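Local coordinates for cocosin 1 acidic chain (Cocos nucifera, PDB 5WPW), which serves as a seed storage protein, a nutrient reservoir of the coconut in which two cupin domains make up each subunit of a hexameric 11S globulin, at residues 13-18 and 24-29; 138-143 and 151-156; 62-67 and 359-364. The protein carries 2 engineered substitutions. All coordinates share one frame; numbering follows the deposited sequence.

Interaction 1 of 3, residues 13-18 and 24-29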
ATOM      1  N   PRO A  13       2.357  22.296 -34.420  1.00 36.47           N
ATOM      2  CA  PRO A  13       1.698  21.160 -35.077  1.00 44.06           C
ATOM      3  C   PRO A  13       2.170  20.951 -36.511  1.00 45.14           C
ATOM      4  O   PRO A  13       2.301  21.897 -37.290  1.00 50.96           O
ATOM      5  CB  PRO A  13       0.221  21.546 -35.024  1.00 41.00           C
ATOM      6  CG  PRO A  13       0.116  22.352 -33.782  1.00 40.91           C
ATOM      7  CD  PRO A  13       1.385  23.155 -33.723  1.00 41.24           C
ATOM      8  N   THR A  14       2.411  19.685 -36.860  1.00 43.02           N
ATOM      9  CA  THR A  14       2.859  19.335 -38.204  1.00 48.90           C
ATOM     10  C   THR A  14       1.691  19.159 -39.167  1.00 50.50           C
ATOM     11  O   THR A  14       1.705  19.716 -40.267  1.00 52.26           O
ATOM     12  CB  THR A  14       3.703  18.057 -38.185  1.00 47.80           C
ATOM     13  OG1 THR A  14       2.948  16.985 -37.605  1.00 52.97           O
ATOM     14  CG2 THR A  14       4.966  18.278 -37.386  1.00 48.94           C
ATOM     15  N   ARG A  15       0.678  18.392 -38.784  1.00 49.96           N
ATOM     16  CA  ARG A  15      -0.471  18.183 -39.649  1.00 46.65           C
ATOM     17  C   ARG A  15      -1.743  18.636 -38.946  1.00 49.99           C
ATOM     18  O   ARG A  15      -1.831  18.651 -37.713  1.00 49.62           O
ATOM     19  CB  ARG A  15      -0.564  16.721 -40.116  1.00 51.52           C
ATOM     20  CG  ARG A  15      -1.406  15.785 -39.288  1.00 55.29           C
ATOM     21  CD  ARG A  15      -1.523  14.462 -40.027  1.00 57.00           C
ATOM     22  NE  ARG A  15      -1.925  13.347 -39.173  1.00 59.52           N
ATOM     23  CZ  ARG A  15      -1.146  12.781 -38.254  1.00 57.26           C
ATOM     24  NH1 ARG A  15       0.085  13.236 -38.054  1.00 56.45           N
ATOM     25  NH2 ARG A  15      -1.602  11.756 -37.539  1.00 51.40           N
ATOM     26  N   THR A  16      -2.711  19.046 -39.759  1.00 46.14           N
ATOM     27  CA  THR A  16      -3.950  19.656 -39.306  1.00 45.44           C
ATOM     28  C   THR A  16      -5.093  19.014 -40.075  1.00 50.61           C
ATOM     29  O   THR A  16      -5.110  19.058 -41.310  1.00 51.76           O
ATOM     30  CB  THR A  16      -3.931  21.172 -39.543  1.00 45.06           C
ATOM     31  OG1 THR A  16      -2.832  21.761 -38.838  1.00 51.34           O
ATOM     32  CG2 THR A  16      -5.240  21.810 -39.084  1.00 49.15           C
ATOM     33  N   VAL A  17      -6.039  18.417 -39.357  1.00 48.25           N
ATOM     34  CA  VAL A  17      -7.194  17.761 -39.960  1.00 45.50           C
ATOM     35  C   VAL A  17      -8.423  18.585 -39.618  1.00 46.64           C
ATOM     36  O   VAL A  17      -8.723  18.797 -38.438  1.00 43.81           O
ATOM     37  CB  VAL A  17      -7.339  16.313 -39.470  1.00 50.73           C
ATOM     38  CG1 VAL A  17      -8.559  15.657 -40.104  1.00 53.80           C
ATOM     39  CG2 VAL A  17      -6.079  15.526 -39.778  1.00 49.37           C
ATOM     40  N   ARG A  18      -9.132  19.063 -40.639  1.00 48.27           N
ATOM     41  CA  ARG A  18     -10.310  19.882 -40.401  1.00 44.92           C
ATOM     42  C   ARG A  18     -11.560  19.008 -40.382  1.00 48.24           C
ATOM     43  O   ARG A  18     -11.786  18.202 -41.289  1.00 50.42           O
ATOM     44  CB  ARG A  18     -10.451  20.986 -41.451  1.00 50.84           C
ATOM     45  CG  ARG A  18     -11.415  22.060 -41.000  1.00 46.35           C
ATOM     46  CD  ARG A  18     -11.449  23.273 -41.918  1.00 59.20           C
ATOM     47  NE  ARG A  18     -10.843  24.470 -41.329  1.00 59.32           N
ATOM     48  CZ  ARG A  18     -11.219  25.058 -40.193  1.00 52.71           C
ATOM     49  NH1 ARG A  18     -10.578  26.146 -39.780  1.00 53.49           N
ATOM     50  NH2 ARG A  18     -12.214  24.571 -39.457  1.00 54.05           N
ATOM     51  N   THR A  24      -8.250  19.575 -35.476  1.00 33.87           N
ATOM     52  CA  THR A  24      -7.305  18.863 -34.614  1.00 38.03           C
ATOM     53  C   THR A  24      -5.900  19.035 -35.170  1.00 36.78           C
ATOM     54  O   THR A  24      -5.630  18.629 -36.305  1.00 42.67           O
ATOM     55  CB  THR A  24      -7.655  17.373 -34.525  1.00 36.63           C
ATOM     56  OG1 THR A  24      -9.028  17.221 -34.130  1.00 33.87           O
ATOM     57  CG2 THR A  24      -6.761  16.677 -33.507  1.00 39.25           C
ATOM     58  N   ASP A  25      -5.011  19.629 -34.373  1.00 32.91           N
ATOM     59  CA  ASP A  25      -3.619  19.842 -34.747  1.00 36.77           C
ATOM     60  C   ASP A  25      -2.777  18.767 -34.083  1.00 36.93           C
ATOM     61  O   ASP A  25      -2.901  18.551 -32.878  1.00 35.42           O
ATOM     62  CB  ASP A  25      -3.135  21.220 -34.295  1.00 39.04           C
ATOM     63  CG  ASP A  25      -3.947  22.334 -34.872  1.00 44.70           C
ATOM     64  OD1 ASP A  25      -4.493  22.122 -35.980  1.00 51.52           O
ATOM     65  OD2 ASP A  25      -4.075  23.391 -34.225  1.00 46.47           O
ATOM     66  N   TYR A  26      -1.948  18.081 -34.854  1.00 34.93           N
ATOM     67  CA  TYR A  26      -1.106  17.025 -34.300  1.00 42.83           C
ATOM     68  C   TYR A  26       0.351  17.481 -34.280  1.00 41.30           C
ATOM     69  O   TYR A  26       0.904  17.854 -35.322  1.00 42.01           O
ATOM     70  CB  TYR A  26      -1.253  15.722 -35.090  1.00 39.25           C
ATOM     71  CG  TYR A  26      -2.665  15.161 -35.173  1.00 40.48           C
ATOM     72  CD1 TYR A  26      -3.589  15.688 -36.075  1.00 45.19           C
ATOM     73  CD2 TYR A  26      -3.069  14.087 -34.379  1.00 42.59           C
ATOM     74  CE1 TYR A  26      -4.878  15.174 -36.171  1.00 45.72           C
ATOM     75  CE2 TYR A  26      -4.363  13.560 -34.466  1.00 34.59           C
ATOM     76  CZ  TYR A  26      -5.265  14.114 -35.369  1.00 42.72           C
ATOM     77  OH  TYR A  26      -6.559  13.622 -35.493  1.00 41.28           O
ATOM     78  N   PHE A  27       0.974  17.450 -33.102  1.00 34.63           N
ATOM     79  CA  PHE A  27       2.430  17.524 -33.064  1.00 36.99           C
ATOM     80  C   PHE A  27       3.002  16.177 -33.486  1.00 38.44           C
ATOM     81  O   PHE A  27       2.333  15.147 -33.404  1.00 40.32           O
ATOM     82  CB  PHE A  27       2.940  17.905 -31.674  1.00 34.69           C
ATOM     83  CG  PHE A  27       2.485  19.259 -31.189  1.00 34.64           C
ATOM     84  CD1 PHE A  27       1.186  19.462 -30.770  1.00 32.57           C
ATOM     85  CD2 PHE A  27       3.387  20.323 -31.113  1.00 36.74           C
ATOM     86  CE1 PHE A  27       0.776  20.702 -30.308  1.00 36.10           C
ATOM     87  CE2 PHE A  27       2.989  21.559 -30.650  1.00 28.42           C
ATOM     88  CZ  PHE A  27       1.672  21.747 -30.248  1.00 37.80           C
ATOM     89  N   ASP A  28       4.250  16.181 -33.961  1.00 39.71           N
ATOM     90  CA  ASP A  28       4.818  14.982 -34.571  1.00 43.66           C
ATOM     91  C   ASP A  28       5.408  14.080 -33.489  1.00 42.36           C
ATOM     92  O   ASP A  28       6.487  14.355 -32.963  1.00 42.57           O
ATOM     93  CB  ASP A  28       5.873  15.328 -35.617  1.00 39.91           C
ATOM     94  CG  ASP A  28       6.487  14.087 -36.253  1.00 43.03           C
ATOM     95  OD1 ASP A  28       5.898  12.990 -36.141  1.00 47.93           O
ATOM     96  OD2 ASP A  28       7.568  14.199 -36.859  1.00 49.53           O
ATOM     97  N   GLU A  29       4.722  12.975 -33.192  1.00 39.99           N
ATOM     98  CA  GLU A  29       5.190  12.063 -32.156  1.00 38.44           C
ATOM     99  C   GLU A  29       6.463  11.331 -32.556  1.00 41.30           C
ATOM    100  O   GLU A  29       7.074  10.673 -31.706  1.00 37.43           O
ATOM    101  CB  GLU A  29       4.083  11.060 -31.812  1.00 43.22           C
ATOM    102  CG  GLU A  29       3.435  10.400 -33.022  1.00 40.75           C
ATOM    103  CD  GLU A  29       2.710   9.097 -32.669  1.00 43.47           C
ATOM    104  OE1 GLU A  29       1.765   9.119 -31.838  1.00 39.15           O
ATOM    105  OE2 GLU A  29       3.096   8.041 -33.221  1.00 48.24           O
TER
HETATM  106  O   HOH W   1     -10.374  17.154 -36.695  1.00 37.46           O

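Interaction 2 of 3, residues 138-143 and 151-156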
ATOM      1  N   THR A 138      -3.809  18.343 -25.331  1.00 26.29           N
ATOM      2  CA  THR A 138      -3.798  16.988 -24.780  1.00 27.27           C
ATOM      3  C   THR A 138      -2.418  16.368 -24.885  1.00 25.24           C
ATOM      4  O   THR A 138      -1.822  16.368 -25.969  1.00 27.03           O
ATOM      5  CB  THR A 138      -4.789  16.113 -25.535  1.00 29.47           C
ATOM      6  OG1 THR A 138      -6.108  16.528 -25.199  1.00 30.81           O
ATOM      7  CG2 THR A 138      -4.581  14.650 -25.183  1.00 28.94           C
ATOM      8  N   VAL A 139      -1.917  15.807 -23.775  1.00 25.16           N
ATOM      9  CA  VAL A 139      -0.656  15.070 -23.768  1.00 25.45           C
ATOM     10  C   VAL A 139      -0.986  13.622 -23.398  1.00 24.60           C
ATOM     11  O   VAL A 139      -1.604  13.373 -22.353  1.00 23.78           O
ATOM     12  CB  VAL A 139       0.370  15.675 -22.785  1.00 24.22           C
ATOM     13  CG1 VAL A 139       1.675  14.933 -22.860  1.00 26.22           C
ATOM     14  CG2 VAL A 139       0.598  17.170 -23.057  1.00 27.38           C
ATOM     15  N   LEU A 140      -0.653  12.692 -24.289  1.00 24.58           N
ATOM     16  CA  LEU A 140      -0.916  11.267 -24.106  1.00 25.77           C
ATOM     17  C   LEU A 140       0.387  10.543 -23.761  1.00 28.26           C
ATOM     18  O   LEU A 140       1.375  10.658 -24.494  1.00 32.66           O
ATOM     19  CB  LEU A 140      -1.512  10.662 -25.375  1.00 27.01           C
ATOM     20  CG  LEU A 140      -2.913  11.073 -25.846  1.00 30.27           C
ATOM     21  CD1 LEU A 140      -2.873  11.662 -27.236  1.00 25.64           C
ATOM     22  CD2 LEU A 140      -3.823   9.833 -25.791  1.00 30.40           C
ATOM     23  N   ASP A 141       0.400   9.792 -22.656  1.00 26.13           N
ATOM     24  CA  ASP A 141       1.648   9.119 -22.258  1.00 25.91           C
ATOM     25  C   ASP A 141       1.664   7.739 -22.897  1.00 26.25           C
ATOM     26  O   ASP A 141       1.182   6.770 -22.331  1.00 26.00           O
ATOM     27  CB  ASP A 141       1.785   9.053 -20.742  1.00 30.44           C
ATOM     28  CG  ASP A 141       3.138   8.494 -20.300  1.00 28.34           C
ATOM     29  OD1 ASP A 141       3.984   8.191 -21.168  1.00 28.53           O
ATOM     30  OD2 ASP A 141       3.355   8.362 -19.079  1.00 34.26           O
ATOM     31  N   THR A 142       2.220   7.650 -24.103  1.00 23.23           N
ATOM     32  CA  THR A 142       2.257   6.391 -24.832  1.00 26.47           C
ATOM     33  C   THR A 142       3.360   5.459 -24.348  1.00 29.63           C
ATOM     34  O   THR A 142       3.417   4.306 -24.797  1.00 29.53           O
ATOM     35  CB  THR A 142       2.423   6.673 -26.320  1.00 28.15           C
ATOM     36  OG1 THR A 142       3.550   7.538 -26.505  1.00 27.02           O
ATOM     37  CG2 THR A 142       1.165   7.393 -26.866  1.00 27.25           C
ATOM     38  N   SER A 143       4.242   5.942 -23.477  1.00 26.70           N
ATOM     39  CA  SER A 143       5.217   5.120 -22.766  1.00 25.37           C
ATOM     40  C   SER A 143       4.687   4.579 -21.442  1.00 24.13           C
ATOM     41  O   SER A 143       5.376   3.787 -20.780  1.00 27.08           O
ATOM     42  CB  SER A 143       6.478   5.948 -22.485  1.00 27.29           C
ATOM     43  OG  SER A 143       7.307   5.953 -23.621  1.00 37.54           O
ATOM     44  N   ARG A 151       4.415   2.101 -28.877  1.00 37.71           N
ATOM     45  CA  ARG A 151       4.652   3.443 -28.343  1.00 33.84           C
ATOM     46  C   ARG A 151       4.194   4.511 -29.344  1.00 33.86           C
ATOM     47  O   ARG A 151       4.966   5.331 -29.829  1.00 40.69           O
ATOM     48  CB  ARG A 151       6.128   3.631 -28.004  1.00 33.76           C
ATOM     49  CG  ARG A 151       6.568   3.183 -26.620  1.00 42.77           C
ATOM     50  CD  ARG A 151       7.724   4.088 -26.079  1.00 45.84           C
ATOM     51  NE  ARG A 151       8.619   4.545 -27.149  1.00 51.86           N
ATOM     52  CZ  ARG A 151       9.352   5.662 -27.121  1.00 52.19           C
ATOM     53  NH1 ARG A 151       9.322   6.471 -26.070  1.00 46.29           N
ATOM     54  NH2 ARG A 151      10.123   5.971 -28.159  1.00 47.54           N
ATOM     55  N   SER A 152       2.912   4.467 -29.681  1.00 35.34           N
ATOM     56  CA  SER A 152       2.307   5.507 -30.504  1.00 32.97           C
ATOM     57  C   SER A 152       0.870   5.656 -30.050  1.00 32.11           C
ATOM     58  O   SER A 152       0.330   4.770 -29.384  1.00 31.64           O
ATOM     59  CB  SER A 152       2.387   5.176 -32.000  1.00 38.52           C
ATOM     60  OG  SER A 152       1.329   4.314 -32.402  1.00 42.35           O
ATOM     61  N   HIS A 153       0.258   6.786 -30.406  1.00 31.19           N
ATOM     62  CA  HIS A 153      -1.132   7.057 -30.055  1.00 28.96           C
ATOM     63  C   HIS A 153      -2.074   6.275 -30.969  1.00 34.41           C
ATOM     64  O   HIS A 153      -2.210   6.602 -32.151  1.00 35.33           O
ATOM     65  CB  HIS A 153      -1.450   8.541 -30.167  1.00 29.44           C
ATOM     66  CG  HIS A 153      -2.871   8.856 -29.825  1.00 31.67           C
ATOM     67  ND1 HIS A 153      -3.561   9.912 -30.375  1.00 33.60           N
ATOM     68  CD2 HIS A 153      -3.738   8.231 -28.993  1.00 31.63           C
ATOM     69  CE1 HIS A 153      -4.786   9.944 -29.880  1.00 28.38           C
ATOM     70  NE2 HIS A 153      -4.922   8.926 -29.048  1.00 35.86           N
ATOM     71  N   ARG A 154      -2.743   5.259 -30.427  1.00 30.45           N
ATOM     72  CA  ARG A 154      -3.783   4.531 -31.146  1.00 28.78           C
ATOM     73  C   ARG A 154      -5.128   4.999 -30.597  1.00 36.56           C
ATOM     74  O   ARG A 154      -5.448   4.755 -29.423  1.00 30.81           O
ATOM     75  CB  ARG A 154      -3.634   3.011 -30.991  1.00 33.76           C
ATOM     76  CG  ARG A 154      -2.196   2.457 -30.936  1.00 37.40           C
ATOM     77  CD  ARG A 154      -1.696   1.875 -32.270  1.00 39.14           C
ATOM     78  NE  ARG A 154      -2.636   0.929 -32.884  1.00 35.03           N
ATOM     79  CZ  ARG A 154      -2.421  -0.371 -33.073  1.00 36.69           C
ATOM     80  NH1 ARG A 154      -1.282  -0.940 -32.705  1.00 34.76           N
ATOM     81  NH2 ARG A 154      -3.356  -1.111 -33.660  1.00 32.85           N
ATOM     82  N   GLN A 155      -5.918   5.651 -31.449  1.00 34.74           N
ATOM     83  CA  GLN A 155      -7.260   6.105 -31.114  1.00 33.03           C
ATOM     84  C   GLN A 155      -8.303   5.208 -31.774  1.00 30.75           C
ATOM     85  O   GLN A 155      -8.231   4.952 -32.978  1.00 27.12           O
ATOM     86  CB  GLN A 155      -7.472   7.558 -31.555  1.00 32.07           C
ATOM     87  CG  GLN A 155      -8.547   8.285 -30.775  1.00 38.12           C
ATOM     88  CD  GLN A 155      -9.256   9.350 -31.592  1.00 37.96           C
ATOM     89  OE1 GLN A 155      -9.140   9.388 -32.817  1.00 47.73           O
ATOM     90  NE2 GLN A 155      -9.996  10.218 -30.922  1.00 39.93           N
ATOM     91  N   PHE A 156      -9.270   4.754 -30.976  1.00 23.79           N
ATOM     92  CA  PHE A 156     -10.328   3.841 -31.391  1.00 22.77           C
ATOM     93  C   PHE A 156     -11.635   4.611 -31.341  1.00 24.97           C
ATOM     94  O   PHE A 156     -12.158   4.870 -30.256  1.00 25.68           O
ATOM     95  CB  PHE A 156     -10.400   2.613 -30.478  1.00 25.09           C
ATOM     96  CG  PHE A 156      -9.147   1.753 -30.474  1.00 24.90           C
ATOM     97  CD1 PHE A 156      -7.983   2.194 -29.876  1.00 28.76           C
ATOM     98  CD2 PHE A 156      -9.155   0.488 -31.060  1.00 22.37           C
ATOM     99  CE1 PHE A 156      -6.835   1.376 -29.865  1.00 27.21           C
ATOM    100  CE2 PHE A 156      -8.035  -0.324 -31.049  1.00 27.76           C
ATOM    101  CZ  PHE A 156      -6.870   0.118 -30.456  1.00 25.75           C
TER

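Interaction 3 of 3, residues 62-67 and 359-364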
ATOM      1  N   LEU A  62      -3.719  13.697 -20.111  1.00 22.13           N
ATOM      2  CA  LEU A  62      -4.192  14.890 -19.435  1.00 25.25           C
ATOM      3  C   LEU A  62      -4.569  15.888 -20.515  1.00 20.96           C
ATOM      4  O   LEU A  62      -3.818  16.044 -21.485  1.00 23.33           O
ATOM      5  CB  LEU A  62      -3.123  15.531 -18.541  1.00 25.75           C
ATOM      6  CG  LEU A  62      -2.660  14.749 -17.318  1.00 19.21           C
ATOM      7  CD1 LEU A  62      -1.868  15.691 -16.426  1.00 20.87           C
ATOM      8  CD2 LEU A  62      -3.853  14.161 -16.592  1.00 21.73           C
ATOM      9  N   VAL A  63      -5.754  16.480 -20.383  1.00 23.69           N
ATOM     10  CA  VAL A  63      -6.242  17.534 -21.269  1.00 23.30           C
ATOM     11  C   VAL A  63      -6.225  18.844 -20.498  1.00 23.22           C
ATOM     12  O   VAL A  63      -6.739  18.909 -19.376  1.00 30.60           O
ATOM     13  CB  VAL A  63      -7.661  17.225 -21.777  1.00 26.78           C
ATOM     14  CG1 VAL A  63      -8.094  18.292 -22.785  1.00 27.33           C
ATOM     15  CG2 VAL A  63      -7.719  15.821 -22.371  1.00 25.85           C
ATOM     16  N   TYR A  64      -5.637  19.887 -21.074  1.00 21.18           N
ATOM     17  CA  TYR A  64      -5.735  21.216 -20.484  1.00 23.47           C
ATOM     18  C   TYR A  64      -6.651  22.082 -21.341  1.00 24.30           C
ATOM     19  O   TYR A  64      -6.410  22.223 -22.541  1.00 27.54           O
ATOM     20  CB  TYR A  64      -4.367  21.898 -20.354  1.00 24.52           C
ATOM     21  CG  TYR A  64      -4.449  23.284 -19.731  1.00 26.76           C
ATOM     22  CD1 TYR A  64      -4.749  23.453 -18.376  1.00 28.17           C
ATOM     23  CD2 TYR A  64      -4.219  24.421 -20.491  1.00 30.78           C
ATOM     24  CE1 TYR A  64      -4.825  24.727 -17.805  1.00 27.78           C
ATOM     25  CE2 TYR A  64      -4.293  25.689 -19.935  1.00 30.36           C
ATOM     26  CZ  TYR A  64      -4.600  25.833 -18.600  1.00 29.80           C
ATOM     27  OH  TYR A  64      -4.670  27.092 -18.060  1.00 31.56           O
ATOM     28  N   ILE A  65      -7.673  22.670 -20.718  1.00 23.00           N
ATOM     29  CA  ILE A  65      -8.609  23.571 -21.404  1.00 26.32           C
ATOM     30  C   ILE A  65      -7.963  24.960 -21.434  1.00 26.08           C
ATOM     31  O   ILE A  65      -7.980  25.686 -20.439  1.00 26.75           O
ATOM     32  CB  ILE A  65      -9.981  23.604 -20.732  1.00 25.72           C
ATOM     33  CG1 ILE A  65     -10.557  22.197 -20.539  1.00 24.55           C
ATOM     34  CG2 ILE A  65     -11.000  24.464 -21.576  1.00 24.50           C
ATOM     35  CD1 ILE A  65     -10.648  21.451 -21.775  1.00 23.61           C
ATOM     36  N   VAL A  66      -7.357  25.304 -22.576  1.00 27.25           N
ATOM     37  CA  VAL A  66      -6.789  26.632 -22.795  1.00 23.92           C
ATOM     38  C   VAL A  66      -7.884  27.692 -22.860  1.00 33.87           C
ATOM     39  O   VAL A  66      -7.710  28.823 -22.386  1.00 30.48           O
ATOM     40  CB  VAL A  66      -5.944  26.625 -24.083  1.00 27.14           C
ATOM     41  CG1 VAL A  66      -5.411  28.040 -24.403  1.00 31.41           C
ATOM     42  CG2 VAL A  66      -4.762  25.651 -23.969  1.00 28.61           C
ATOM     43  N   GLN A  67      -9.026  27.354 -23.454  1.00 27.29           N
ATOM     44  CA  GLN A  67     -10.056  28.343 -23.720  1.00 30.43           C
ATOM     45  C   GLN A  67     -11.401  27.639 -23.810  1.00 34.35           C
ATOM     46  O   GLN A  67     -11.465  26.504 -24.280  1.00 33.12           O
ATOM     47  CB  GLN A  67      -9.726  29.069 -25.032  1.00 29.70           C
ATOM     48  CG  GLN A  67     -10.642  30.232 -25.402  1.00 41.08           C
ATOM     49  CD  GLN A  67     -10.384  30.684 -26.831  1.00 40.54           C
ATOM     50  OE1 GLN A  67      -9.479  31.479 -27.084  1.00 42.84           O
ATOM     51  NE2 GLN A  67     -11.151  30.152 -27.769  1.00 39.23           N
ATOM     52  N   GLN A 359       2.991  33.028 -19.810  1.00 26.07           N
ATOM     53  CA  GLN A 359       2.146  32.019 -19.161  1.00 31.17           C
ATOM     54  C   GLN A 359       2.297  30.663 -19.836  1.00 31.49           C
ATOM     55  O   GLN A 359       2.305  30.560 -21.070  1.00 29.81           O
ATOM     56  CB  GLN A 359       0.655  32.394 -19.183  1.00 29.03           C
ATOM     57  CG  GLN A 359       0.339  33.764 -18.611  1.00 35.28           C
ATOM     58  CD  GLN A 359       0.107  34.786 -19.714  1.00 37.31           C
ATOM     59  OE1 GLN A 359      -0.642  34.534 -20.654  1.00 35.07           O
ATOM     60  NE2 GLN A 359       0.765  35.935 -19.608  1.00 38.44           N
ATOM     61  N   LEU A 360       2.387  29.606 -19.034  1.00 31.12           N
ATOM     62  CA  LEU A 360       2.480  28.296 -19.646  1.00 28.01           C
ATOM     63  C   LEU A 360       1.769  27.269 -18.776  1.00 30.70           C
ATOM     64  O   LEU A 360       1.394  27.522 -17.624  1.00 27.09           O
ATOM     65  CB  LEU A 360       3.933  27.896 -19.886  1.00 31.03           C
ATOM     66  CG  LEU A 360       4.779  28.041 -18.624  1.00 32.66           C
ATOM     67  CD1 LEU A 360       5.032  26.722 -17.863  1.00 35.27           C
ATOM     68  CD2 LEU A 360       6.081  28.740 -18.971  1.00 36.93           C
ATOM     69  N   VAL A 361       1.541  26.117 -19.381  1.00 25.88           N
ATOM     70  CA  VAL A 361       1.103  24.919 -18.687  1.00 24.88           C
ATOM     71  C   VAL A 361       2.118  23.843 -19.015  1.00 27.42           C
ATOM     72  O   VAL A 361       2.544  23.706 -20.172  1.00 25.17           O
ATOM     73  CB  VAL A 361      -0.326  24.504 -19.092  1.00 27.06           C
ATOM     74  CG1 VAL A 361      -0.461  24.412 -20.602  1.00 33.52           C
ATOM     75  CG2 VAL A 361      -0.694  23.172 -18.442  1.00 31.15           C
ATOM     76  N   SER A 362       2.556  23.123 -17.995  1.00 26.48           N
ATOM     77  CA  SER A 362       3.468  22.022 -18.209  1.00 26.92           C
ATOM     78  C   SER A 362       2.769  20.744 -17.813  1.00 22.68           C
ATOM     79  O   SER A 362       2.030  20.722 -16.835  1.00 24.47           O
ATOM     80  CB  SER A 362       4.762  22.180 -17.412  1.00 32.85           C
ATOM     81  OG  SER A 362       5.492  23.295 -17.893  1.00 34.17           O
ATOM     82  N   ILE A 363       3.001  19.697 -18.588  1.00 21.82           N
ATOM     83  CA  ILE A 363       2.563  18.346 -18.256  1.00 24.74           C
ATOM     84  C   ILE A 363       3.813  17.522 -18.015  1.00 21.05           C
ATOM     85  O   ILE A 363       4.710  17.503 -18.857  1.00 27.20           O
ATOM     86  CB  ILE A 363       1.724  17.713 -19.377  1.00 24.71           C
ATOM     87  CG1 ILE A 363       0.510  18.578 -19.729  1.00 23.66           C
ATOM     88  CG2 ILE A 363       1.343  16.251 -18.999  1.00 19.72           C
ATOM     89  CD1 ILE A 363      -0.424  18.858 -18.555  1.00 27.55           C
ATOM     90  N   LYS A 364       3.865  16.817 -16.892  1.00 24.91           N
ATOM     91  CA  LYS A 364       5.072  16.093 -16.499  1.00 21.39           C
ATOM     92  C   LYS A 364       4.765  14.611 -16.415  1.00 24.21           C
ATOM     93  O   LYS A 364       3.667  14.226 -16.013  1.00 21.04           O
ATOM     94  CB  LYS A 364       5.620  16.648 -15.178  1.00 25.35           C
ATOM     95  CG  LYS A 364       5.916  18.165 -15.284  1.00 23.37           C
ATOM     96  CD  LYS A 364       6.610  18.762 -14.050  1.00 27.68           C
ATOM     97  CE  LYS A 364       7.035  20.221 -14.312  1.00 28.94           C
ATOM     98  NZ  LYS A 364       7.998  20.698 -13.270  1.00 29.11           N
TER

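Interaction 1 of 3, residues 13-18 and 24-29
Arg15 and Tyr26 show how a strand pair can dress one face with a cation-pi stack. The arginine chain runs extended from CG to NE and lays its guanidinium flat over the tyrosine, planes 2° apart and Arg15 CZ 4.5 Å from the centroid of the Tyr26 ring. Arg15 NE donates to Gln164 O, and Gln162 NE2 donates to Tyr26 OH, which restrains both groups. Val17 CG2 also meets the ring, 3.8 Å from Tyr26 CE1. On the other face Asp25 CB lies 3.4 Å from Pro13 CB, while Thr16 OG1 makes a weak hydrogen bond to Asp25 OD1. Thr14 and Arg15 together oppose Tyr26 in a classic beta bulge. With its hydroxyl set between backbone N and carbonyl carbon (chi1 57°), Thr14 grips Tyr26 O twice: N at 2.8 Å and OG1 at 3.2 Å, the latter from above the carbonyl plane. Pro13 CD rests over one face of Phe27, 4.1 Å from the ring centroid. A water spans Val17 O and Thr24 OG1, a hydroxyl that also bonds Glu211. The hairpin of strands 15-19 and 22-26 ends a cupin sheet, with strand 40-46 beside 22-26 and strand 161-163 against Val17.

Interaction 2 of 3, residues 138-143 and 151-156
His153 places its ring carbon CG anti to the backbone N (chi1 180°), and Leu140 turns CG away from its own carbonyl carbon (chi1 -67°), so that the isobutyl group reaches the imidazole. Leu140 CD1 sits almost exactly over the ring, 3.6 Å from the His153 centroid and 8° off its normal, a close CH-pi contact. The second methyl shifts toward the rim, with Leu140 CD2 3.6 Å from His153 NE2. That nitrogen is hydrogen-bonded to Ser57, which limits the ring's rotation. Beside this pair, Thr142 points its methyl at the backbone, CG2 lying 3.6 Å from Ser152 C. The chain leaves strand 134-140 through an inverse gamma turn centred on Asp141 and later runs back toward strand 155-157, so the contact closes the neck of a loop in the N-terminal cupin domain, its touching parts nearly antiparallel. At the exposed end the chemistry turns polar. Arg151, bent at chi2 and chi3, brings NH1 to Ser143 OG at 3.2 Å, the hydroxyl lying in the guanidinium plane and the bond nearly straight. Arg151 CD also lies 3.1 Å from Ser143 OG, and Arg151 NH1 has a further acceptor in Arg35 O. Arg154, two residues after Ser152, points elsewhere: it forms salt bridges with Asp150 and with Asp325 of a neighbouring subunit.

Interaction 3 of 3, residues 62-67 and 359-364
Tyr64 and Val361 form the closer half of a small apolar contact in which strands of two cupin domains meet through side chains alone. Tyr64 holds its ring carbon CG anti to the backbone N (chi1 -180°) and thereby presents one face of the phenol ring to the valine. Val361 CG2 stands over that face, 4.1 Å from the centroid of the Tyr64 ring and 17° off the normal, in a CH-pi contact shifted toward the rim. The other branch, Val361 CG1, comes to 3.8 Å from Tyr64 CD2, so both methyls of the valine lie on the same side of the ring. Two residues along each strand the fit is less intimate: Leu62 and Ile363 meet by the ends of their chains, with Leu62 CD1 4.1 Å from Ile363 CD1. The backbones stay well separated, Leu62 CA and Ile363 CA being 7.7 Å apart. These four side chains are buried, whereas Val66, Gln67 and Gln359, at the other end of the segments, are partly exposed and take no part in the packing. There Gln67 turns to its own domain, its NE2 bonded to Pro133 O. The contact brings a sheet of the N-terminal cupin domain against one of the C-terminal domain. Strand 61-67 lies between strands 134-140 and 114-118, strand 357-364 between 287-293 and 309-314, and Val139 and Ala288 from these flanking strands also pack on Ile363.

Overall arrangement
Interactions 1 and 2 lie within the N-terminal cupin domain and are partly buried, while interaction 3 is fully buried and joins that domain to the C-terminal one. The chemistry follows: backbone bonds, a bulge and a cation-pi stack in the hairpin, mixed apolar and polar contacts at the loop neck, and methyls against a ring or one another between domains. One sheet reaches all three. Interactions 1 and 2 touch where Glu29 OE1 probably accepts from His153 N, and interactions 2 and 3 where Val139 N probably donates to Leu62 O in neighbouring strands. The centres of interactions 1 and 3 are about 17 Å apart, without touching.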